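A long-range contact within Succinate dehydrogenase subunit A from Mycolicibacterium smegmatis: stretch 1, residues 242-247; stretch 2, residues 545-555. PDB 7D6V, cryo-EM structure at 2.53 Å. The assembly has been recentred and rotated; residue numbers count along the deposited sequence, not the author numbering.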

ATOM      1  N   ASN A 242      16.654  -9.079  26.412  1.00 18.54           N
ATOM      2  CA  ASN A 242      15.238  -8.752  26.587  1.00 18.54           C
ATOM      3  C   ASN A 242      14.333  -9.588  25.690  1.00 18.54           C
ATOM      4  O   ASN A 242      13.300  -9.111  25.222  1.00 18.54           O
ATOM      5  N   MET A 243      14.698 -10.848  25.452  1.00 19.12           N
ATOM      6  CA  MET A 243      13.907 -11.680  24.556  1.00 19.12           C
ATOM      7  C   MET A 243      12.588 -12.120  25.172  1.00 19.12           C
ATOM      8  O   MET A 243      11.719 -12.608  24.444  1.00 19.12           O
ATOM      9  N   GLU A 244      12.415 -11.955  26.481  1.00 19.60           N
ATOM     10  CA  GLU A 244      11.162 -12.273  27.149  1.00 19.60           C
ATOM     11  C   GLU A 244      10.144 -11.148  27.062  1.00 19.60           C
ATOM     12  O   GLU A 244       9.026 -11.305  27.561  1.00 19.60           O
ATOM     13  N   PHE A 245      10.497 -10.025  26.450  1.00 19.14           N
ATOM     14  CA  PHE A 245       9.628  -8.856  26.387  1.00 19.14           C
ATOM     15  C   PHE A 245       9.031  -8.782  24.989  1.00 19.14           C
ATOM     16  O   PHE A 245       9.670  -8.308  24.048  1.00 19.14           O
ATOM     17  N   ILE A 246       7.796  -9.252  24.864  1.00 21.38           N
ATOM     18  CA  ILE A 246       7.070  -9.276  23.604  1.00 21.38           C
ATOM     19  C   ILE A 246       5.750  -8.556  23.818  1.00 21.38           C
ATOM     20  O   ILE A 246       5.057  -8.804  24.809  1.00 21.38           O
ATOM     21  N   GLN A 247       5.413  -7.657  22.902  1.00 22.74           N
ATOM     22  CA  GLN A 247       4.141  -6.958  22.976  1.00 22.74           C
ATOM     23  C   GLN A 247       3.031  -7.862  22.461  1.00 22.74           C
ATOM     24  O   GLN A 247       3.111  -8.391  21.347  1.00 22.74           O
ATOM     25  N   LEU A 545      15.506 -21.647  17.222  1.00 19.65           N
ATOM     26  CA  LEU A 545      16.505 -21.018  18.083  1.00 19.65           C
ATOM     27  C   LEU A 545      15.914 -19.829  18.837  1.00 19.65           C
ATOM     28  O   LEU A 545      16.108 -19.681  20.053  1.00 19.65           O
ATOM     29  N   VAL A 546      15.165 -18.980  18.130  1.00 19.81           N
ATOM     30  CA  VAL A 546      14.584 -17.803  18.767  1.00 19.81           C
ATOM     31  C   VAL A 546      13.543 -18.210  19.803  1.00 19.81           C
ATOM     32  O   VAL A 546      13.440 -17.595  20.871  1.00 19.81           O
ATOM     33  N   SER A 547      12.757 -19.252  19.512  1.00 20.96           N
ATOM     34  CA  SER A 547      11.770 -19.723  20.476  1.00 20.96           C
ATOM     35  C   SER A 547      12.435 -20.244  21.742  1.00 20.96           C
ATOM     36  O   SER A 547      11.961 -19.978  22.853  1.00 20.96           O
ATOM     37  N   GLU A 548      13.532 -20.993  21.597  1.00 22.78           N
ATOM     38  CA  GLU A 548      14.255 -21.454  22.778  1.00 22.78           C
ATOM     39  C   GLU A 548      14.762 -20.280  23.605  1.00 22.78           C
ATOM     40  O   GLU A 548      14.651 -20.283  24.840  1.00 22.78           O
ATOM     41  N   CYS A 549      15.309 -19.258  22.940  1.00 21.79           N
ATOM     42  CA  CYS A 549      15.798 -18.087  23.664  1.00 21.79           C
ATOM     43  C   CYS A 549      14.671 -17.398  24.427  1.00 21.79           C
ATOM     44  O   CYS A 549      14.822 -17.048  25.606  1.00 21.79           O
ATOM     45  N   VAL A 550      13.531 -17.198  23.763  1.00 20.83           N
ATOM     46  CA  VAL A 550      12.402 -16.515  24.390  1.00 20.83           C
ATOM     47  C   VAL A 550      11.908 -17.299  25.598  1.00 20.83           C
ATOM     48  O   VAL A 550      11.659 -16.733  26.670  1.00 20.83           O
ATOM     49  N   ALA A 551      11.765 -18.618  25.445  1.00 21.27           N
ATOM     50  CA  ALA A 551      11.259 -19.436  26.540  1.00 21.27           C
ATOM     51  C   ALA A 551      12.210 -19.426  27.730  1.00 21.27           C
ATOM     52  O   ALA A 551      11.771 -19.323  28.882  1.00 21.27           O
ATOM     53  N   LYS A 552      13.517 -19.525  27.478  1.00 22.18           N
ATOM     54  CA  LYS A 552      14.462 -19.542  28.590  1.00 22.18           C
ATOM     55  C   LYS A 552      14.504 -18.198  29.310  1.00 22.18           C
ATOM     56  O   LYS A 552      14.554 -18.153  30.547  1.00 22.18           O
ATOM     57  N   ALA A 553      14.469 -17.092  28.562  1.00 20.96           N
ATOM     58  CA  ALA A 553      14.428 -15.782  29.206  1.00 20.96           C
ATOM     59  C   ALA A 553      13.165 -15.616  30.042  1.00 20.96           C
ATOM     60  O   ALA A 553      13.220 -15.124  31.180  1.00 20.96           O
ATOM     61  N   ALA A 554      12.015 -16.032  29.499  1.00 21.25           N
ATOM     62  CA  ALA A 554      10.761 -15.908  30.232  1.00 21.25           C
ATOM     63  C   ALA A 554      10.753 -16.771  31.483  1.00 21.25           C
ATOM     64  O   ALA A 554      10.160 -16.387  32.496  1.00 21.25           O
ATOM     65  N   LEU A 555      11.395 -17.938  31.434  1.00 22.43           N
ATOM     66  CA  LEU A 555      11.496 -18.757  32.635  1.00 22.43           C
ATOM     67  C   LEU A 555      12.416 -18.117  33.664  1.00 22.43           C
ATOM     68  O   LEU A 555      12.166 -18.209  34.871  1.00 22.43           O
TER

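The contact sets a tight turn against the flank of a helix, and the backbones come close: Glu 244 CA is 4.8 Å from Ala 554 CA, and Met 243 CA is 5.1 Å from Val 550 CA. Residues 545-555 form a continuous helical segment, whereas stretch 1 makes a type I beta turn from Asn 242 to Phe 245, closed by Phe 245 N donating to Asn 242 O at 3.2 Å, before entering a strand at Ile 246.

Asn 242 opens the turn with its CA-to-CB bond directed away from the helix. Its chi1 is m, and its side chain makes no contact with stretch 2.

Met 243 is the main apolar piece, giving up 78 Å² to the helix. Its CA-to-CB bond points toward the helix, and chi1, chi2 and chi3 are all m, a folded path that carries the thioether back along the helix toward its earlier residues. The terminal CE thus reaches two valines one helical turn apart: it lies 4.3 Å from Val 546 CG1 and 4.2 Å from Val 550 CG2. Both valines have chi1 t. Nearer the root of the side chain, Met 243 CB sits 4.4 Å from Ala 553 CB and 4.4 Å from Cys 549 O. The backbone packs as well, with Met 243 O 3.4 Å from Val 550 CG2.

The CA-to-CB bond of Glu 244 runs sideways to the helix, and its CB lies close to the helix backbone, 3.6 Å from Ala 554 N and 4.2 Å from Ala 554 CB. Ala 554 N already donates to Val 550 O at 2.9 Å. With chi1 p and chi2 m, the Glu 244 side chain brings OE1 to 3.4 Å from Ala 553 CB, a van der Waals contact between a carboxylate oxygen and a methyl. Its OE2 finds a hydrogen bond just outside the stretches.

The CA-to-CB bond of Phe 245 points away from the helix; chi1 is m, and its nearest ring atom, Phe 245 CD1, is 7.4 Å from Ala 553 CB. The CA-to-CB bond of Ile 246 points toward the helix again. Chi1 m and chi2 t extend Ile 246 CD1 to 4.0 Å from Val 550 CG1, so Val 550 is touched by both Ile 246 and Met 243. Gln 247 is out of reach.

No hydrogen bond or salt bridge crosses the contact, which buries 310 Å² in all. On the helix, Glu 548 and Lys 552 lie outside the contact and form a long salt bridge, Lys 552 NZ to Glu 548 OE1 at 3.9 Å. The pattern is economical: Val 546 and Val 550 meet the end of Met 243, Ala 553 lies against Met 243 and Glu 244, and Ala 554 against Glu 244.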

ATOM      1  CB  ASN A 242      14.984  -7.263  26.344  1.00 18.54           C
ATOM      2  CG  ASN A 242      15.690  -6.385  27.345  1.00 18.54           C
ATOM      3  OD1 ASN A 242      16.130  -6.850  28.394  1.00 18.54           O
ATOM      4  ND2 ASN A 242      15.809  -5.106  27.026  1.00 18.54           N
ATOM      5  CB  MET A 243      14.715 -12.904  24.125  1.00 19.12           C
ATOM      6  CG  MET A 243      15.776 -12.602  23.082  1.00 19.12           C
ATOM      7  SD  MET A 243      15.253 -11.380  21.866  1.00 19.12           S
ATOM      8  CE  MET A 243      14.358 -12.402  20.707  1.00 19.12           C
ATOM      9  CB  GLU A 244      11.421 -12.611  28.619  1.00 19.60           C
ATOM     10  CG  GLU A 244      11.891 -11.436  29.456  1.00 19.60           C
ATOM     11  CD  GLU A 244      13.395 -11.238  29.412  1.00 19.60           C
ATOM     12  OE1 GLU A 244      13.992 -11.369  28.326  1.00 19.60           O
ATOM     13  OE2 GLU A 244      13.985 -10.946  30.471  1.00 19.60           O
ATOM     14  CB  PHE A 245      10.402  -7.598  26.752  1.00 19.14           C
ATOM     15  CG  PHE A 245      10.751  -7.522  28.202  1.00 19.14           C
ATOM     16  CD1 PHE A 245      12.049  -7.712  28.625  1.00 19.14           C
ATOM     17  CD2 PHE A 245       9.773  -7.281  29.145  1.00 19.14           C
ATOM     18  CE1 PHE A 245      12.365  -7.659  29.957  1.00 19.14           C
ATOM     19  CE2 PHE A 245      10.085  -7.221  30.479  1.00 19.14           C
ATOM     20  CZ  PHE A 245      11.381  -7.408  30.887  1.00 19.14           C
ATOM     21  CB  ILE A 246       6.839 -10.716  23.111  1.00 21.38           C
ATOM     22  CG1 ILE A 246       8.164 -11.354  22.703  1.00 21.38           C
ATOM     23  CG2 ILE A 246       5.858 -10.737  21.956  1.00 21.38           C
ATOM     24  CD1 ILE A 246       8.050 -12.808  22.355  1.00 21.38           C
ATOM     25  CB  GLN A 247       4.192  -5.657  22.185  1.00 22.74           C
ATOM     26  CG  GLN A 247       3.047  -4.719  22.500  1.00 22.74           C
ATOM     27  CD  GLN A 247       3.403  -3.273  22.271  1.00 22.74           C
ATOM     28  OE1 GLN A 247       4.126  -2.666  23.058  1.00 22.74           O
ATOM     29  NE2 GLN A 247       2.909  -2.715  21.176  1.00 22.74           N
ATOM     30  CB  LEU A 545      17.707 -20.590  17.243  1.00 19.65           C
ATOM     31  CG  LEU A 545      18.973 -20.169  17.984  1.00 19.65           C
ATOM     32  CD1 LEU A 545      19.472 -21.306  18.836  1.00 19.65           C
ATOM     33  CD2 LEU A 545      20.041 -19.728  17.005  1.00 19.65           C
ATOM     34  CB  VAL A 546      13.999 -16.859  17.702  1.00 19.81           C
ATOM     35  CG1 VAL A 546      13.143 -15.788  18.345  1.00 19.81           C
ATOM     36  CG2 VAL A 546      15.119 -16.225  16.899  1.00 19.81           C
ATOM     37  CB  SER A 547      10.897 -20.805  19.845  1.00 20.96           C
ATOM     38  OG  SER A 547      10.342 -20.355  18.624  1.00 20.96           O
ATOM     39  CB  GLU A 548      15.416 -22.360  22.367  1.00 22.78           C
ATOM     40  CG  GLU A 548      15.980 -23.202  23.499  1.00 22.78           C
ATOM     41  CD  GLU A 548      17.205 -23.995  23.082  1.00 22.78           C
ATOM     42  OE1 GLU A 548      17.965 -24.433  23.971  1.00 22.78           O
ATOM     43  OE2 GLU A 548      17.409 -24.185  21.863  1.00 22.78           O
ATOM     44  CB  CYS A 549      16.460 -17.111  22.692  1.00 21.79           C
ATOM     45  SG  CYS A 549      18.179 -17.475  22.325  1.00 21.79           S
ATOM     46  CB  VAL A 550      11.275 -16.291  23.365  1.00 20.83           C
ATOM     47  CG1 VAL A 550      10.017 -15.814  24.058  1.00 20.83           C
ATOM     48  CG2 VAL A 550      11.707 -15.289  22.316  1.00 20.83           C
ATOM     49  CB  ALA A 551      11.015 -20.863  26.058  1.00 21.27           C
ATOM     50  CB  LYS A 552      15.849 -19.940  28.093  1.00 22.18           C
ATOM     51  CG  LYS A 552      15.963 -21.413  27.770  1.00 22.18           C
ATOM     52  CD  LYS A 552      17.405 -21.841  27.617  1.00 22.18           C
ATOM     53  CE  LYS A 552      17.513 -23.351  27.551  1.00 22.18           C
ATOM     54  NZ  LYS A 552      18.920 -23.802  27.670  1.00 22.18           N
ATOM     55  CB  ALA A 553      14.530 -14.678  28.157  1.00 20.96           C
ATOM     56  CB  ALA A 554       9.586 -16.276  29.328  1.00 21.25           C
ATOM     57  CB  LEU A 555      11.993 -20.157  32.283  1.00 22.43           C
ATOM     58  CG  LEU A 555      12.041 -21.135  33.458  1.00 22.43           C
ATOM     59  CD1 LEU A 555      10.641 -21.587  33.832  1.00 22.43           C
ATOM     60  CD2 LEU A 555      12.923 -22.322  33.137  1.00 22.43           C
TER